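Local coordinates for nuclear inclusion protein A (Tobacco vein mottling virus, PDB 3MMG), which probably acts as a 3C-type cysteine protease that cuts the viral polyprotein at specific sequences, at residues Gly38-Ala43 with Val84-Lys89; Arg101-Lys106 with Phe179-Glu184; His28-Phe33 with Leu47-Asn52; Gln73-Glu78 with Asp195-Asn200. The protein carries 3 engineered substitutions. All blocks are in the same frame, centred on the assembly; numbering follows the deposited sequence.

Interaction 1: residues Gly38-Ala43 with Val84-Lys89; sequences GPYIIA and VIKMAK
Strands 40-43 and 84-86 run antiparallel, their axes 4.6 Å apart at the closest and their directions 155° apart. Ile41 and Ile85 form the hydrogen-bonded pair: Ile41 N donates to Ile85 O (2.9 Å) and Ile85 N to Ile41 O (2.8 Å), each donor lying in the carbonyl plane. Tyr40-Lys86 and Ile42-Val84 flank it as non-hydrogen-bonded pairs. Just beyond the strands, Met87 N adds a third rung to Pro39 O (2.8 Å), coming in nearly along the C=O axis. The two strands are neighbours in the seven-stranded antiparallel sheet that forms the N-terminal half of this chymotrypsin-like fold. Ile41, Ile85 and Met87 share one side of the ladder. Met87 is bent at chi2 (-69°) and chi3 (107°), so that it curls round the Ile41 branch; its CG lies 3.9 Å from Ile41 CG1, and its CE is equally close. Ile41 also packs on Cys19 and Leu21 of strand 18-25, which places this side in the hydrophobic core of the sheet. On the other side, Tyr40 CB rests 3.8 Å from Val84 CG1. Tyr40 and Lys86 lie alongside each other and point the same way, with Tyr40 CE2 3.8 Å from Lys86 CG. Pro39 CG sits 3.6 Å above the Tyr40 ring plane, over its centre, so the loop residue before the strand covers one face of the phenol. The extended chain of Lys86 carries its ammonium to a cation-pi contact with Trp197, while Val84 and Ile42 pack against Phe186 of helix 186-192.

Interaction 2: residues Arg101-Lys106 with Phe179-Glu184; sequences RQPTIK and FVEFPE
A buried carboxylate, that of Glu181, is held at both oxygens by donors from three different parts of the chain. Across this contact Gln102 NE2 donates to Glu181 OE2 at 3.0 Å, nearly straight at 166°, using the syn lone pair of the oxygen; the acceptor lies in the amide plane, although amide and carboxylate planes stand 88° apart. Arg80 forms a salt bridge to the same OE2, and Trp140 NE1 bonds to OE1, which together should favour the ionised acid and fix its rotation. Glu181 CG sits in the crowded position between backbone N and carbonyl carbon (chi1 61°), from which the chain runs out extended toward Gln102. Pro103 crosses it at about a right angle, its CD 3.5 Å from Glu181 CB. The tip of the same proline, CG, meets the edge of the Phe179 ring 4.0 Å from CE1, tip to tip rather than over a face. Gln102 CG lies 3.2 Å from Phe182 O, a buried carbonyl oxygen with no hydrogen-bonding partner in the model. The Phe182 ring leads away from 101-106 and meets Phe100, just before that segment, edge-to-face. The Arg101 CB points away from 179-184; Arg101 NH1 makes a weak bond of 3.0 Å to Gln102 O, while salt bridges join NH2 to Asp107 and NE to Asp160. Residues 101-106 belong to the connection between strands 83-86 and 109-116, so the contact lays the interdomain linker against strand 177-181 of the C-terminal barrel, as expected of the double-barrel, chymotrypsin-like fold.

Interaction 3: residues His28-Phe33 with Leu47-Asn52; sequences HSERLF and LFRRNN
Glu30 OE2 takes two donors, well out of the carboxylate plane and from opposite sides of it. His28 NE2 donates at 3.0 Å and almost straight (171°), with the oxygen in the ring plane; Arg49 NH2 forms a salt bridge to the same oxygen at a very short 2.5 Å, bent to 145°. The other oxygen, Glu30 OE1, is served by a water at 2.9 Å. That water also donates to Leu47 O (2.7 Å) and accepts from Arg50 N (3.0 Å), tying the acid to the loop backbone; Leu47 O has a further donor in Asn23 ND2. Arg49 is bent at chi3, which brings its guanidinium edge to the acid, and its NH1 pairs with Glu217. Arg50 reaches out extended to lay its guanidinium flat on the face of His28, planes at 3° and centres 4.1 Å apart. Leu32 CD1 packs 4.1 Å from Leu47 CB. Arg49 NH2 also makes a weak bond to the backbone of the bound peptide; Glu30, which itself packs on a polar side chain of the peptide, probably helps to position Arg49 there. Two nearby arginines and a histidine donor should keep Glu30 ionised, whereas the carboxylate would favour and the stacked Arg50 oppose a charged His28, leaving its state open.

Interaction 4: residues Gln73-Glu78 with Asp195-Asn200; sequences QMKPVE and DGWCKN
Lys75 lies across the face of the Trp197 indole, the two side chains crossing at about a right angle. CG of Lys75 is anti to the backbone N, and the chain bends at chi3 (-76°), which sets CE over the five-membered ring, 3.5 Å from its centroid in a CH-pi contact. The ammonium sits further off the normal: NZ is 4.0 Å from the same centroid, an off-centre cation-pi contact. From there NZ donates to Asp195 O at 2.9 Å, nearly along the C=O axis. Lower on the lysine, CB rests 3.6 Å from Trp197 CZ3, so the six-membered ring is touched too. Trp197 is held beside the strand by a single antiparallel bridge between its neighbour Cys198 and Met74: Met74 N donates to Cys198 O (2.8 Å) and Cys198 N to Met74 O (3.2 Å). A water donates to both Met74 O and Gly196 O, spanning the backbones beside the bridge. Gln73 crosses on the other side of the indole plane from Lys75, amide and ring planes 32° apart, NE2 near Trp197 CB, and its CG meets the ammonium end of Lys199, with NZ 3.4 Å away. Strand 74-76 is the outermost of its sheet within the chain, paired through Gln73 and Lys75 with strand 83-86; the loop 195-200 lies against it. Lys75 NZ finds two more acceptors, Tyr190 O in helix 186-192 and Ala193 O just past it, while Trp197 meets Tyr40 of strand 40-43 and Lys86 of strand 83-86.

Overall arrangement
Interactions 1, 3 and 4 share the seven-stranded N-terminal sheet, whereas interaction 2 joins the interdomain connection to the six-stranded barrel. Interactions 1 and 4 are the closest, centres about 11 Å apart, through neighbouring strands 74-76 and 83-86. Phe48 packs on Ile85 and Met74, linking interaction 3 to both. Interaction 2 touches interaction 1 (Phe182-Ile42) and interaction 4 (Pro183-Val77) but lies about 25 Å from interaction 3, centre to centre, across the chain's centre. Along the chain the segments of interaction 1 alternate with those of 3 and 4; interaction 3 closes before 2 and 4 open, interaction 1 before 2, and 195-200 returns from beyond the barrel to the N-terminal sheet, which probably helps to hold the two halves together.

Interaction 1: residues Gly38-Ala43 with Val84-Lys89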
# COMPACT_ATOMS: atom_id res chain seq x y z
N GLY A 38 -12.38 6.04 -4.23
CA GLY A 38 -12.86 7.07 -5.14
C GLY A 38 -11.98 7.10 -6.39
O GLY A 38 -11.68 6.07 -6.95
N PRO A 39 -11.57 8.31 -6.83
CA PRO A 39 -10.72 8.46 -8.00
C PRO A 39 -9.22 8.30 -7.70
O PRO A 39 -8.37 8.60 -8.56
CB PRO A 39 -11.00 9.91 -8.41
CG PRO A 39 -11.15 10.60 -7.09
CD PRO A 39 -11.92 9.62 -6.25
N TYR A 40 -8.91 7.83 -6.49
CA TYR A 40 -7.54 7.77 -6.01
C TYR A 40 -7.01 6.35 -5.94
O TYR A 40 -7.76 5.41 -5.64
CB TYR A 40 -7.42 8.39 -4.61
CG TYR A 40 -8.05 9.75 -4.51
CD1 TYR A 40 -9.20 9.96 -3.75
CD2 TYR A 40 -7.50 10.84 -5.19
CE1 TYR A 40 -9.82 11.23 -3.69
CE2 TYR A 40 -8.09 12.11 -5.13
CZ TYR A 40 -9.23 12.29 -4.38
OH TYR A 40 -9.83 13.55 -4.32
N ILE A 41 -5.72 6.22 -6.21
CA ILE A 41 -4.96 4.99 -5.97
C ILE A 41 -3.92 5.27 -4.91
O ILE A 41 -3.13 6.21 -5.06
CB ILE A 41 -4.22 4.51 -7.26
CG1 ILE A 41 -5.21 4.38 -8.44
CG2 ILE A 41 -3.48 3.18 -7.03
CD1 ILE A 41 -6.29 3.39 -8.22
N ILE A 42 -3.92 4.47 -3.85
CA ILE A 42 -2.98 4.62 -2.75
C ILE A 42 -1.91 3.56 -2.98
O ILE A 42 -2.24 2.37 -3.19
CB ILE A 42 -3.68 4.37 -1.41
CG1 ILE A 42 -4.76 5.44 -1.11
CG2 ILE A 42 -2.66 4.24 -0.27
CD1 ILE A 42 -5.91 4.92 -0.24
N ALA A 43 -0.65 3.97 -2.98
CA ALA A 43 0.42 3.04 -3.29
C ALA A 43 1.67 3.37 -2.48
O ALA A 43 1.70 4.38 -1.78
CB ALA A 43 0.74 3.07 -4.80
N VAL A 84 -0.43 9.08 -2.90
CA VAL A 84 -1.78 9.04 -3.42
C VAL A 84 -1.71 9.56 -4.85
O VAL A 84 -1.09 10.58 -5.10
CB VAL A 84 -2.80 9.86 -2.57
CG1 VAL A 84 -4.19 9.64 -3.09
CG2 VAL A 84 -2.75 9.45 -1.07
N ILE A 85 -2.33 8.84 -5.77
CA ILE A 85 -2.31 9.21 -7.20
C ILE A 85 -3.74 9.50 -7.60
O ILE A 85 -4.64 8.69 -7.33
CB ILE A 85 -1.77 8.04 -8.07
CG1 ILE A 85 -0.43 7.50 -7.53
CG2 ILE A 85 -1.63 8.45 -9.52
CD1 ILE A 85 -0.19 6.07 -7.92
N LYS A 86 -3.98 10.63 -8.26
CA LYS A 86 -5.32 10.96 -8.70
C LYS A 86 -5.52 10.49 -10.14
O LYS A 86 -4.71 10.78 -11.01
CB LYS A 86 -5.60 12.46 -8.60
CG LYS A 86 -7.09 12.80 -8.73
CD LYS A 86 -7.36 14.29 -8.66
CE LYS A 86 -8.87 14.57 -8.74
NZ LYS A 86 -9.23 15.87 -8.08
N MET A 87 -6.60 9.77 -10.39
CA MET A 87 -6.86 9.27 -11.73
C MET A 87 -7.66 10.29 -12.54
O MET A 87 -8.40 11.13 -11.99
CB MET A 87 -7.63 7.96 -11.64
CG MET A 87 -6.83 6.81 -10.98
SD MET A 87 -5.47 6.27 -12.04
CE MET A 87 -4.06 6.95 -11.18
N ALA A 88 -7.52 10.19 -13.87
CA ALA A 88 -8.35 10.97 -14.80
C ALA A 88 -9.87 10.72 -14.68
O ALA A 88 -10.32 9.67 -14.20
CB ALA A 88 -7.87 10.64 -16.22
N LYS A 89 -10.68 11.65 -15.19
CA LYS A 89 -12.13 11.51 -15.08
C LYS A 89 -12.68 10.25 -15.78
O LYS A 89 -13.70 9.69 -15.34
CB LYS A 89 -12.82 12.80 -15.56
CG LYS A 89 -14.30 12.88 -15.17
CD LYS A 89 -14.88 14.26 -15.48
CE LYS A 89 -16.37 14.27 -15.11
NZ LYS A 89 -17.00 15.60 -15.36

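Interaction 2: residues Arg101-Lys106 with Phe179-Glu184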
# COMPACT_ATOMS: atom_id res chain seq x y z
N ARG A 101 -6.61 3.80 9.76
CA ARG A 101 -6.15 4.46 11.00
C ARG A 101 -4.74 4.02 11.32
O ARG A 101 -4.21 3.11 10.73
CB ARG A 101 -7.07 4.17 12.16
CG ARG A 101 -7.10 2.74 12.62
CD ARG A 101 -7.84 2.55 13.94
NE ARG A 101 -8.03 1.11 14.17
CZ ARG A 101 -7.12 0.29 14.71
NH1 ARG A 101 -5.92 0.73 15.12
NH2 ARG A 101 -7.40 -1.00 14.84
N GLN A 102 -4.13 4.68 12.29
CA GLN A 102 -2.80 4.28 12.72
C GLN A 102 -2.91 2.99 13.57
O GLN A 102 -3.87 2.84 14.36
CB GLN A 102 -2.20 5.35 13.61
CG GLN A 102 -1.82 6.65 12.94
CD GLN A 102 -1.08 7.53 13.93
OE1 GLN A 102 -1.68 8.04 14.88
NE2 GLN A 102 0.22 7.67 13.75
N PRO A 103 -1.90 2.12 13.51
CA PRO A 103 -1.89 0.95 14.39
C PRO A 103 -1.61 1.35 15.83
O PRO A 103 -1.05 2.42 16.09
CB PRO A 103 -0.70 0.12 13.90
CG PRO A 103 -0.09 0.85 12.73
CD PRO A 103 -0.69 2.23 12.67
N THR A 104 -1.97 0.45 16.73
CA THR A 104 -1.60 0.60 18.14
C THR A 104 -1.05 -0.73 18.61
O THR A 104 -1.16 -1.74 17.91
CB THR A 104 -2.79 0.97 19.05
OG1 THR A 104 -3.55 -0.20 19.36
CG2 THR A 104 -3.70 2.02 18.41
N ILE A 105 -0.47 -0.72 19.81
CA ILE A 105 0.09 -1.97 20.36
C ILE A 105 -0.98 -2.98 20.77
O ILE A 105 -0.65 -4.08 21.22
CB ILE A 105 1.06 -1.71 21.54
CG1 ILE A 105 0.36 -0.96 22.69
CG2 ILE A 105 2.30 -0.99 21.05
CD1 ILE A 105 1.24 -0.95 23.99
N LYS A 106 -2.26 -2.63 20.63
CA LYS A 106 -3.33 -3.61 20.80
C LYS A 106 -3.52 -4.46 19.53
O LYS A 106 -3.97 -5.61 19.59
CB LYS A 106 -4.65 -2.91 21.16
CG LYS A 106 -5.84 -3.86 21.42
CD LYS A 106 -7.11 -3.10 21.88
CE LYS A 106 -8.34 -3.99 21.70
NZ LYS A 106 -9.49 -3.45 22.48
N PHE A 179 5.78 -3.05 7.39
CA PHE A 179 4.79 -2.28 6.68
C PHE A 179 4.88 -0.81 7.06
O PHE A 179 5.48 -0.47 8.10
CB PHE A 179 3.38 -2.84 6.88
CG PHE A 179 2.76 -2.61 8.23
CD1 PHE A 179 2.02 -1.43 8.49
CD2 PHE A 179 2.82 -3.60 9.22
CE1 PHE A 179 1.37 -1.26 9.72
CE2 PHE A 179 2.14 -3.44 10.46
CZ PHE A 179 1.44 -2.26 10.71
N VAL A 180 4.29 0.05 6.23
CA VAL A 180 4.29 1.50 6.52
C VAL A 180 2.89 1.87 6.95
O VAL A 180 1.94 1.51 6.26
CB VAL A 180 4.73 2.39 5.31
CG1 VAL A 180 3.98 1.98 4.01
CG2 VAL A 180 4.56 3.90 5.63
N GLU A 181 2.77 2.57 8.08
CA GLU A 181 1.46 2.89 8.65
C GLU A 181 0.84 4.10 7.97
O GLU A 181 1.54 5.01 7.56
CB GLU A 181 1.60 3.19 10.15
CG GLU A 181 2.50 4.38 10.45
CD GLU A 181 2.19 5.07 11.77
OE1 GLU A 181 2.26 4.43 12.82
OE2 GLU A 181 1.90 6.28 11.73
N PHE A 182 -0.49 4.09 7.89
CA PHE A 182 -1.24 5.31 7.58
C PHE A 182 -1.15 6.28 8.74
O PHE A 182 -1.07 5.85 9.89
CB PHE A 182 -2.70 4.97 7.23
CG PHE A 182 -2.80 4.33 5.88
CD1 PHE A 182 -2.79 2.94 5.76
CD2 PHE A 182 -2.74 5.11 4.74
CE1 PHE A 182 -2.78 2.34 4.52
CE2 PHE A 182 -2.73 4.51 3.46
CZ PHE A 182 -2.74 3.12 3.36
N PRO A 183 -1.15 7.58 8.43
CA PRO A 183 -1.19 8.60 9.46
C PRO A 183 -2.62 8.84 9.98
O PRO A 183 -3.60 8.34 9.42
CB PRO A 183 -0.71 9.84 8.71
CG PRO A 183 -1.27 9.65 7.34
CD PRO A 183 -1.06 8.17 7.08
N GLU A 184 -2.72 9.60 11.07
CA GLU A 184 -4.00 10.01 11.63
C GLU A 184 -4.76 10.84 10.60
O GLU A 184 -4.14 11.60 9.85
CB GLU A 184 -3.75 10.89 12.86
CG GLU A 184 -4.92 10.98 13.84
CD GLU A 184 -4.63 11.92 15.03
OE1 GLU A 184 -3.49 12.42 15.16
OE2 GLU A 184 -5.57 12.17 15.82

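Interaction 3: residues His28-Phe33 with Leu47-Asn52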
# COMPACT_ATOMS: atom_id res chain seq x y z
N HIS A 28 12.85 -3.07 -17.18
CA HIS A 28 12.41 -3.21 -15.79
C HIS A 28 10.92 -3.04 -15.63
O HIS A 28 10.34 -2.12 -16.19
CB HIS A 28 13.12 -2.22 -14.85
CG HIS A 28 12.80 -2.45 -13.41
ND1 HIS A 28 13.51 -3.32 -12.61
CD2 HIS A 28 11.82 -1.94 -12.62
CE1 HIS A 28 13.00 -3.33 -11.39
NE2 HIS A 28 11.97 -2.50 -11.37
N SER A 29 10.29 -3.93 -14.85
CA SER A 29 8.87 -3.79 -14.53
C SER A 29 8.70 -3.81 -13.00
O SER A 29 9.08 -4.79 -12.35
CB SER A 29 8.07 -4.94 -15.15
OG SER A 29 6.69 -4.88 -14.83
N GLU A 30 8.16 -2.73 -12.45
CA GLU A 30 7.83 -2.67 -11.01
C GLU A 30 6.42 -3.22 -10.85
O GLU A 30 5.50 -2.69 -11.45
CB GLU A 30 7.87 -1.20 -10.54
CG GLU A 30 8.42 -0.99 -9.16
CD GLU A 30 9.93 -1.06 -9.17
OE1 GLU A 30 10.60 -0.06 -9.56
OE2 GLU A 30 10.42 -2.14 -8.79
N ARG A 31 6.25 -4.31 -10.11
CA ARG A 31 4.91 -4.90 -9.92
C ARG A 31 4.56 -4.89 -8.44
O ARG A 31 5.20 -5.59 -7.65
CB ARG A 31 4.87 -6.32 -10.46
CG ARG A 31 5.17 -6.43 -11.94
CD ARG A 31 3.91 -6.70 -12.75
NE ARG A 31 4.26 -7.40 -13.97
CZ ARG A 31 3.41 -8.06 -14.75
NH1 ARG A 31 2.11 -8.11 -14.49
NH2 ARG A 31 3.88 -8.65 -15.83
N LEU A 32 3.56 -4.09 -8.08
CA LEU A 32 3.12 -3.93 -6.69
C LEU A 32 1.59 -4.01 -6.62
O LEU A 32 0.92 -4.22 -7.64
CB LEU A 32 3.60 -2.58 -6.11
CG LEU A 32 5.06 -2.09 -6.18
CD1 LEU A 32 5.30 -1.03 -5.09
CD2 LEU A 32 6.03 -3.19 -5.99
N PHE A 33 1.06 -3.87 -5.41
CA PHE A 33 -0.39 -3.73 -5.21
C PHE A 33 -0.69 -2.30 -4.79
O PHE A 33 0.21 -1.57 -4.31
CB PHE A 33 -0.85 -4.70 -4.13
CG PHE A 33 -0.83 -6.14 -4.57
CD1 PHE A 33 0.33 -6.90 -4.46
CD2 PHE A 33 -1.98 -6.71 -5.12
CE1 PHE A 33 0.36 -8.24 -4.88
CE2 PHE A 33 -1.96 -8.04 -5.54
CZ PHE A 33 -0.79 -8.81 -5.41
N LEU A 47 6.98 2.67 -5.75
CA LEU A 47 6.44 2.34 -7.06
C LEU A 47 7.07 3.24 -8.14
O LEU A 47 7.22 2.81 -9.28
CB LEU A 47 4.92 2.51 -7.08
CG LEU A 47 4.19 2.37 -8.43
CD1 LEU A 47 4.32 0.93 -8.95
CD2 LEU A 47 2.75 2.76 -8.19
N PHE A 48 7.45 4.46 -7.78
CA PHE A 48 7.99 5.41 -8.75
C PHE A 48 9.48 5.68 -8.58
O PHE A 48 9.98 6.75 -8.96
CB PHE A 48 7.19 6.70 -8.72
CG PHE A 48 5.73 6.48 -8.98
CD1 PHE A 48 4.80 6.63 -7.96
CD2 PHE A 48 5.29 6.09 -10.24
CE1 PHE A 48 3.44 6.41 -8.20
CE2 PHE A 48 3.95 5.86 -10.49
CZ PHE A 48 3.02 6.02 -9.48
N ARG A 49 10.19 4.70 -8.03
CA ARG A 49 11.66 4.75 -7.94
C ARG A 49 12.29 5.11 -9.27
O ARG A 49 13.23 5.92 -9.33
CB ARG A 49 12.18 3.38 -7.55
CG ARG A 49 12.11 3.09 -6.11
CD ARG A 49 12.79 1.77 -5.83
NE ARG A 49 12.17 0.62 -6.49
CZ ARG A 49 12.46 -0.64 -6.16
NH1 ARG A 49 13.33 -0.88 -5.20
NH2 ARG A 49 11.88 -1.65 -6.78
N ARG A 50 11.79 4.49 -10.34
CA ARG A 50 12.25 4.75 -11.69
C ARG A 50 11.29 5.73 -12.35
O ARG A 50 10.08 5.52 -12.36
CB ARG A 50 12.33 3.47 -12.51
CG ARG A 50 13.16 2.38 -11.87
CD ARG A 50 13.66 1.39 -12.92
NE ARG A 50 14.65 0.47 -12.37
CZ ARG A 50 15.67 -0.03 -13.05
NH1 ARG A 50 15.87 0.29 -14.33
NH2 ARG A 50 16.52 -0.86 -12.45
N ASN A 51 11.86 6.79 -12.92
CA ASN A 51 11.07 7.80 -13.63
C ASN A 51 10.49 7.32 -14.97
O ASN A 51 11.08 6.45 -15.64
CB ASN A 51 11.92 9.06 -13.85
CG ASN A 51 11.08 10.26 -14.26
OD1 ASN A 51 10.05 10.55 -13.63
ND2 ASN A 51 11.50 10.94 -15.33
N ASN A 52 9.34 7.88 -15.34
CA ASN A 52 8.73 7.70 -16.67
C ASN A 52 8.34 6.27 -17.05
O ASN A 52 8.44 5.88 -18.23
CB ASN A 52 9.64 8.29 -17.78
CG ASN A 52 9.50 9.81 -17.92
OD1 ASN A 52 9.27 10.52 -16.95
ND2 ASN A 52 9.67 10.30 -19.15
O HOH W 1 9.63 2.49 -10.56

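Interaction 4: residues Gln73-Glu78 with Asp195-Asn200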
# COMPACT_ATOMS: atom_id res chain seq x y z
N GLN A 73 -1.46 13.71 -11.33
CA GLN A 73 -1.40 14.46 -10.06
C GLN A 73 -1.14 13.48 -8.94
O GLN A 73 -1.79 12.42 -8.87
CB GLN A 73 -2.71 15.19 -9.78
CG GLN A 73 -3.00 16.31 -10.77
CD GLN A 73 -4.03 17.27 -10.24
OE1 GLN A 73 -5.20 16.93 -10.09
NE2 GLN A 73 -3.60 18.50 -9.95
N MET A 74 -0.21 13.83 -8.07
CA MET A 74 0.11 12.95 -6.93
C MET A 74 0.23 13.76 -5.64
O MET A 74 0.44 14.97 -5.68
CB MET A 74 1.40 12.19 -7.21
CG MET A 74 1.28 11.18 -8.38
SD MET A 74 2.75 10.20 -8.60
CE MET A 74 2.34 9.46 -10.20
N LYS A 75 0.03 13.08 -4.51
CA LYS A 75 0.15 13.70 -3.19
C LYS A 75 0.92 12.73 -2.29
O LYS A 75 0.36 11.71 -1.86
CB LYS A 75 -1.24 13.98 -2.60
CG LYS A 75 -1.25 14.86 -1.36
CD LYS A 75 -2.66 15.04 -0.82
CE LYS A 75 -3.49 16.01 -1.65
NZ LYS A 75 -4.84 16.28 -1.00
N PRO A 76 2.22 13.00 -2.06
CA PRO A 76 2.96 12.12 -1.15
C PRO A 76 2.53 12.33 0.31
O PRO A 76 2.15 13.44 0.70
CB PRO A 76 4.42 12.56 -1.35
CG PRO A 76 4.30 14.04 -1.69
CD PRO A 76 3.08 14.08 -2.61
N VAL A 77 2.58 11.26 1.10
CA VAL A 77 2.50 11.43 2.55
C VAL A 77 3.97 11.64 2.94
O VAL A 77 4.71 10.69 3.04
CB VAL A 77 1.96 10.15 3.25
CG1 VAL A 77 1.85 10.39 4.77
CG2 VAL A 77 0.58 9.72 2.68
N GLU A 78 4.40 12.90 3.07
CA GLU A 78 5.83 13.16 3.18
C GLU A 78 6.45 12.49 4.42
O GLU A 78 5.86 12.52 5.50
CB GLU A 78 6.11 14.68 3.16
CG GLU A 78 5.82 15.35 1.80
CD GLU A 78 6.85 15.06 0.68
OE1 GLU A 78 7.67 14.12 0.78
OE2 GLU A 78 6.80 15.78 -0.35
N ASP A 195 -6.69 20.72 -1.84
CA ASP A 195 -5.36 21.29 -2.01
C ASP A 195 -4.26 20.23 -1.97
O ASP A 195 -4.53 19.05 -1.67
CB ASP A 195 -5.09 22.34 -0.93
CG ASP A 195 -5.67 23.70 -1.28
OD1 ASP A 195 -6.26 23.85 -2.37
OD2 ASP A 195 -5.52 24.63 -0.45
N GLY A 196 -3.04 20.65 -2.31
CA GLY A 196 -1.83 19.86 -2.10
C GLY A 196 -1.41 18.87 -3.18
O GLY A 196 -0.51 18.07 -2.94
N TRP A 197 -2.04 18.94 -4.35
CA TRP A 197 -1.72 18.04 -5.47
C TRP A 197 -0.67 18.65 -6.39
O TRP A 197 -0.59 19.87 -6.51
CB TRP A 197 -2.98 17.75 -6.30
CG TRP A 197 -3.98 16.92 -5.55
CD1 TRP A 197 -5.10 17.36 -4.90
CD2 TRP A 197 -3.94 15.50 -5.37
NE1 TRP A 197 -5.76 16.29 -4.31
CE2 TRP A 197 -5.07 15.14 -4.59
CE3 TRP A 197 -3.06 14.50 -5.79
CZ2 TRP A 197 -5.33 13.82 -4.21
CZ3 TRP A 197 -3.32 13.18 -5.42
CH2 TRP A 197 -4.45 12.86 -4.65
N CYS A 198 0.13 17.81 -7.03
CA CYS A 198 1.06 18.31 -8.04
C CYS A 198 1.44 17.25 -9.08
O CYS A 198 1.30 16.05 -8.84
CB CYS A 198 2.30 18.93 -7.38
SG CYS A 198 3.53 17.76 -6.82
N LYS A 199 1.92 17.71 -10.24
CA LYS A 199 2.35 16.79 -11.31
C LYS A 199 3.86 16.60 -11.37
O LYS A 199 4.35 15.75 -12.10
CB LYS A 199 1.82 17.25 -12.67
CG LYS A 199 0.40 16.84 -12.96
CD LYS A 199 -0.04 17.31 -14.34
CE LYS A 199 -1.51 17.00 -14.57
NZ LYS A 199 -2.41 17.84 -13.72
N ASN A 200 4.59 17.38 -10.59
CA ASN A 200 6.05 17.39 -10.72
C ASN A 200 6.81 16.72 -9.58
O ASN A 200 8.01 16.96 -9.40
CB ASN A 200 6.52 18.83 -10.98
CG ASN A 200 5.99 19.36 -12.31
OD1 ASN A 200 6.48 18.98 -13.38
ND2 ASN A 200 4.97 20.22 -12.24
O HOH W 2 1.84 16.90 -4.11